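Local coordinates for protein estrogen receptor (Crassostrea gigas, PDB 4N1Y) that probably acts as a constitutively active transcription factor of the steroid hormone receptor family, this part being its ligand-binding domain, at residues W78-S90 / L135-L148. Numbering follows the deposited sequence.
Sequences WMELLLLNCAFRS and LHKDELLLLQAMVL
Helices 78-89 and 137-148 run nearly antiparallel, their axes 164° apart and 9.7 Å at closest approach, with L81 lying nearest Q144 and F88 nearest L140 along the backbones. The pair, within the layered helical fold of a nuclear receptor ligand-binding domain, is a worked example of knobs-into-holes packing. L84 is the knob: its side chain sits in a hole formed by L140, L143, Q144 and V147, and CD2 comes within 3.7 Å of Q144 CA. One turn back, L81 CD2 lies against V147 CG1 (3.8 Å) and the CB of Q144. At the other end F88, its CG swung opposite the backbone N (chi1 -167°), carries its ring toward the start of helix 137-148. L140 CB stands over the centre of one ring face, a CH-pi contact 4.0 Å from the F88 centroid, while L135 CD2 approaches CE1 obliquely and K137 CA comes close to CZ. Were F88 replaced by an alanine, L135 and L140 would probably lose their aromatic partner and a gap would be likely to open beside the helix start, where H136 and E139 form a capping box. Polar links are few: a water donates to both E80 OE1 and V147 O, joining the two helices at one end, and E80 also pairs with R199 of helix 187-215. Cohesion therefore rests chiefly on apolar packing, L84 in its hole and L140 against the F88 ring.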
# COMPACT_ATOMS: atom_id res chain seq x y z
N TRP B 78 -0.34 -8.36 10.09
CA TRP B 78 -1.49 -9.02 10.72
C TRP B 78 -2.77 -8.27 10.45
O TRP B 78 -3.79 -8.88 10.11
CB TRP B 78 -1.29 -9.17 12.23
CG TRP B 78 -1.10 -7.86 12.95
CD1 TRP B 78 0.05 -7.11 13.00
CD2 TRP B 78 -2.06 -7.16 13.74
NE1 TRP B 78 -0.15 -5.99 13.76
CE2 TRP B 78 -1.44 -5.99 14.22
CE3 TRP B 78 -3.40 -7.40 14.07
CZ2 TRP B 78 -2.11 -5.06 15.01
CZ3 TRP B 78 -4.06 -6.47 14.86
CH2 TRP B 78 -3.42 -5.33 15.33
N MET B 79 -2.73 -6.95 10.56
CA MET B 79 -3.94 -6.16 10.37
C MET B 79 -4.42 -6.20 8.91
O MET B 79 -5.62 -6.21 8.66
CB MET B 79 -3.73 -4.71 10.81
CG MET B 79 -4.94 -3.83 10.60
SD MET B 79 -6.35 -4.34 11.61
CE MET B 79 -6.01 -3.41 13.11
N GLU B 80 -3.48 -6.20 7.97
CA GLU B 80 -3.83 -6.28 6.55
C GLU B 80 -4.55 -7.60 6.28
O GLU B 80 -5.57 -7.63 5.60
CB GLU B 80 -2.59 -6.19 5.66
CG GLU B 80 -1.64 -5.06 5.99
CD GLU B 80 -0.35 -5.12 5.18
OE1 GLU B 80 -0.42 -5.35 3.95
OE2 GLU B 80 0.75 -4.98 5.78
N LEU B 81 -4.03 -8.68 6.86
CA LEU B 81 -4.63 -9.98 6.67
C LEU B 81 -6.06 -10.00 7.20
O LEU B 81 -6.95 -10.52 6.54
CB LEU B 81 -3.79 -11.06 7.35
CG LEU B 81 -2.46 -11.33 6.63
CD1 LEU B 81 -1.55 -12.25 7.45
CD2 LEU B 81 -2.68 -11.89 5.21
N LEU B 82 -6.27 -9.45 8.39
CA LEU B 82 -7.61 -9.36 8.94
C LEU B 82 -8.56 -8.64 7.98
O LEU B 82 -9.64 -9.15 7.69
CB LEU B 82 -7.60 -8.65 10.29
CG LEU B 82 -6.92 -9.43 11.41
CD1 LEU B 82 -6.86 -8.60 12.67
CD2 LEU B 82 -7.67 -10.72 11.68
N LEU B 83 -8.15 -7.46 7.51
CA LEU B 83 -8.99 -6.65 6.63
C LEU B 83 -9.16 -7.30 5.26
O LEU B 83 -10.26 -7.28 4.69
CB LEU B 83 -8.40 -5.25 6.46
CG LEU B 83 -8.21 -4.52 7.80
CD1 LEU B 83 -7.71 -3.09 7.61
CD2 LEU B 83 -9.50 -4.55 8.62
N LEU B 84 -8.09 -7.88 4.74
CA LEU B 84 -8.18 -8.55 3.45
C LEU B 84 -9.22 -9.66 3.51
O LEU B 84 -10.03 -9.80 2.60
CB LEU B 84 -6.82 -9.12 3.02
CG LEU B 84 -6.92 -9.89 1.71
CD1 LEU B 84 -6.90 -8.90 0.58
CD2 LEU B 84 -5.78 -10.88 1.56
N ASN B 85 -9.19 -10.44 4.59
CA ASN B 85 -10.14 -11.52 4.75
C ASN B 85 -11.56 -11.01 4.84
O ASN B 85 -12.46 -11.48 4.14
CB ASN B 85 -9.82 -12.32 6.00
CG ASN B 85 -8.60 -13.17 5.85
OD1 ASN B 85 -8.11 -13.36 4.73
ND2 ASN B 85 -8.10 -13.69 6.96
N CYS B 86 -11.74 -10.02 5.70
CA CYS B 86 -13.03 -9.43 5.91
C CYS B 86 -13.64 -8.93 4.61
O CYS B 86 -14.84 -9.12 4.37
CB CYS B 86 -12.91 -8.29 6.91
SG CYS B 86 -14.46 -7.43 7.15
N ALA B 87 -12.82 -8.32 3.77
CA ALA B 87 -13.26 -7.88 2.45
C ALA B 87 -13.84 -9.05 1.66
O ALA B 87 -14.88 -8.92 1.01
CB ALA B 87 -12.11 -7.25 1.68
N PHE B 88 -13.16 -10.19 1.70
CA PHE B 88 -13.59 -11.34 0.92
C PHE B 88 -14.83 -11.95 1.57
O PHE B 88 -15.74 -12.39 0.86
CB PHE B 88 -12.47 -12.39 0.79
CG PHE B 88 -12.75 -13.45 -0.25
CD1 PHE B 88 -12.60 -13.17 -1.61
CD2 PHE B 88 -13.20 -14.71 0.11
CE1 PHE B 88 -12.86 -14.14 -2.57
CE2 PHE B 88 -13.47 -15.68 -0.85
CZ PHE B 88 -13.30 -15.39 -2.19
N ARG B 89 -14.87 -11.98 2.90
CA ARG B 89 -16.07 -12.41 3.61
C ARG B 89 -17.26 -11.53 3.23
O ARG B 89 -18.40 -11.97 3.28
CB ARG B 89 -15.88 -12.37 5.14
CG ARG B 89 -15.33 -13.65 5.78
CD ARG B 89 -15.33 -13.58 7.31
NE ARG B 89 -14.58 -12.43 7.83
CZ ARG B 89 -13.29 -12.47 8.15
NH1 ARG B 89 -12.59 -13.59 8.01
NH2 ARG B 89 -12.68 -11.39 8.61
N SER B 90 -16.97 -10.30 2.82
CA SER B 90 -18.00 -9.30 2.61
C SER B 90 -18.39 -9.09 1.14
O SER B 90 -19.16 -8.19 0.82
CB SER B 90 -17.57 -7.97 3.22
OG SER B 90 -17.46 -8.11 4.63
N LEU B 135 -13.29 -12.52 -8.16
CA LEU B 135 -12.19 -13.17 -7.48
C LEU B 135 -12.60 -14.54 -6.93
O LEU B 135 -13.61 -14.66 -6.24
CB LEU B 135 -11.69 -12.29 -6.34
CG LEU B 135 -10.32 -12.68 -5.82
CD1 LEU B 135 -9.25 -12.04 -6.67
CD2 LEU B 135 -10.18 -12.33 -4.35
N HIS B 136 -11.80 -15.55 -7.24
CA HIS B 136 -11.99 -16.92 -6.75
C HIS B 136 -11.32 -17.11 -5.38
O HIS B 136 -10.39 -16.36 -5.04
CB HIS B 136 -11.43 -17.89 -7.77
CG HIS B 136 -11.81 -19.31 -7.54
ND1 HIS B 136 -11.09 -20.16 -6.72
CD2 HIS B 136 -12.84 -20.05 -8.03
CE1 HIS B 136 -11.66 -21.35 -6.72
NE2 HIS B 136 -12.73 -21.31 -7.50
N LYS B 137 -11.79 -18.07 -4.58
CA LYS B 137 -11.18 -18.37 -3.28
C LYS B 137 -9.68 -18.63 -3.41
O LYS B 137 -8.86 -18.06 -2.67
CB LYS B 137 -11.84 -19.56 -2.60
CG LYS B 137 -11.35 -19.78 -1.17
CD LYS B 137 -11.79 -21.14 -0.65
CE LYS B 137 -11.26 -21.42 0.75
NZ LYS B 137 -11.93 -22.61 1.36
N ASP B 138 -9.33 -19.49 -4.38
CA ASP B 138 -7.93 -19.81 -4.64
C ASP B 138 -7.09 -18.58 -4.86
O ASP B 138 -5.93 -18.53 -4.46
CB ASP B 138 -7.80 -20.73 -5.84
CG ASP B 138 -8.30 -22.11 -5.56
OD1 ASP B 138 -8.57 -22.42 -4.38
OD2 ASP B 138 -8.41 -22.89 -6.52
N GLU B 139 -7.66 -17.58 -5.52
CA GLU B 139 -6.93 -16.34 -5.72
C GLU B 139 -6.78 -15.64 -4.38
O GLU B 139 -5.71 -15.10 -4.09
CB GLU B 139 -7.63 -15.46 -6.73
CG GLU B 139 -7.88 -16.16 -8.07
CD GLU B 139 -8.56 -15.26 -9.09
OE1 GLU B 139 -9.81 -15.32 -9.17
OE2 GLU B 139 -7.87 -14.49 -9.79
N LEU B 140 -7.82 -15.66 -3.55
CA LEU B 140 -7.72 -15.00 -2.25
C LEU B 140 -6.67 -15.66 -1.35
O LEU B 140 -5.86 -14.98 -0.72
CB LEU B 140 -9.06 -14.98 -1.52
CG LEU B 140 -8.80 -14.41 -0.11
CD1 LEU B 140 -9.01 -12.89 -0.00
CD2 LEU B 140 -9.55 -15.16 0.98
N LEU B 141 -6.71 -16.99 -1.30
CA LEU B 141 -5.70 -17.76 -0.57
C LEU B 141 -4.29 -17.31 -0.98
O LEU B 141 -3.42 -17.09 -0.14
CB LEU B 141 -5.89 -19.25 -0.82
CG LEU B 141 -7.18 -19.78 -0.19
CD1 LEU B 141 -7.36 -21.27 -0.39
CD2 LEU B 141 -7.19 -19.46 1.28
N LEU B 142 -4.06 -17.17 -2.28
CA LEU B 142 -2.76 -16.75 -2.76
C LEU B 142 -2.48 -15.33 -2.32
O LEU B 142 -1.39 -14.99 -1.91
CB LEU B 142 -2.69 -16.87 -4.29
CG LEU B 142 -2.71 -18.34 -4.75
CD1 LEU B 142 -2.72 -18.41 -6.27
CD2 LEU B 142 -1.54 -19.14 -4.14
N LEU B 143 -3.52 -14.51 -2.36
CA LEU B 143 -3.38 -13.12 -1.98
C LEU B 143 -2.95 -12.94 -0.54
O LEU B 143 -2.07 -12.14 -0.25
CB LEU B 143 -4.71 -12.40 -2.20
CG LEU B 143 -4.94 -11.94 -3.63
CD1 LEU B 143 -6.36 -11.50 -3.76
CD2 LEU B 143 -4.02 -10.77 -3.91
N GLN B 144 -3.56 -13.68 0.38
CA GLN B 144 -3.15 -13.54 1.76
C GLN B 144 -1.71 -14.03 1.91
O GLN B 144 -0.90 -13.38 2.57
CB GLN B 144 -4.12 -14.25 2.71
CG GLN B 144 -4.68 -15.56 2.28
CD GLN B 144 -5.79 -16.01 3.21
OE1 GLN B 144 -6.07 -17.20 3.35
NE2 GLN B 144 -6.46 -15.04 3.83
N ALA B 145 -1.37 -15.14 1.27
CA ALA B 145 -0.01 -15.65 1.35
C ALA B 145 0.95 -14.57 0.85
O ALA B 145 2.01 -14.29 1.44
CB ALA B 145 0.14 -16.90 0.56
N MET B 146 0.54 -13.92 -0.24
CA MET B 146 1.30 -12.83 -0.81
C MET B 146 1.41 -11.65 0.16
O MET B 146 2.49 -11.09 0.36
CB MET B 146 0.66 -12.39 -2.11
CG MET B 146 1.49 -11.41 -2.86
SD MET B 146 3.17 -12.04 -2.99
CE MET B 146 3.00 -12.98 -4.49
N VAL B 147 0.30 -11.30 0.81
CA VAL B 147 0.28 -10.18 1.76
C VAL B 147 1.31 -10.45 2.85
O VAL B 147 2.04 -9.55 3.27
CB VAL B 147 -1.11 -9.98 2.38
CG1 VAL B 147 -1.03 -8.96 3.55
CG2 VAL B 147 -2.08 -9.48 1.34
N LEU B 148 1.35 -11.70 3.30
CA LEU B 148 2.30 -12.17 4.29
C LEU B 148 3.76 -12.03 3.84
O LEU B 148 4.55 -11.40 4.51
CB LEU B 148 2.01 -13.63 4.61
CG LEU B 148 2.97 -14.32 5.55
CD1 LEU B 148 2.86 -13.71 6.92
CD2 LEU B 148 2.63 -15.80 5.59
O HOH W 1 1.92 -6.79 3.20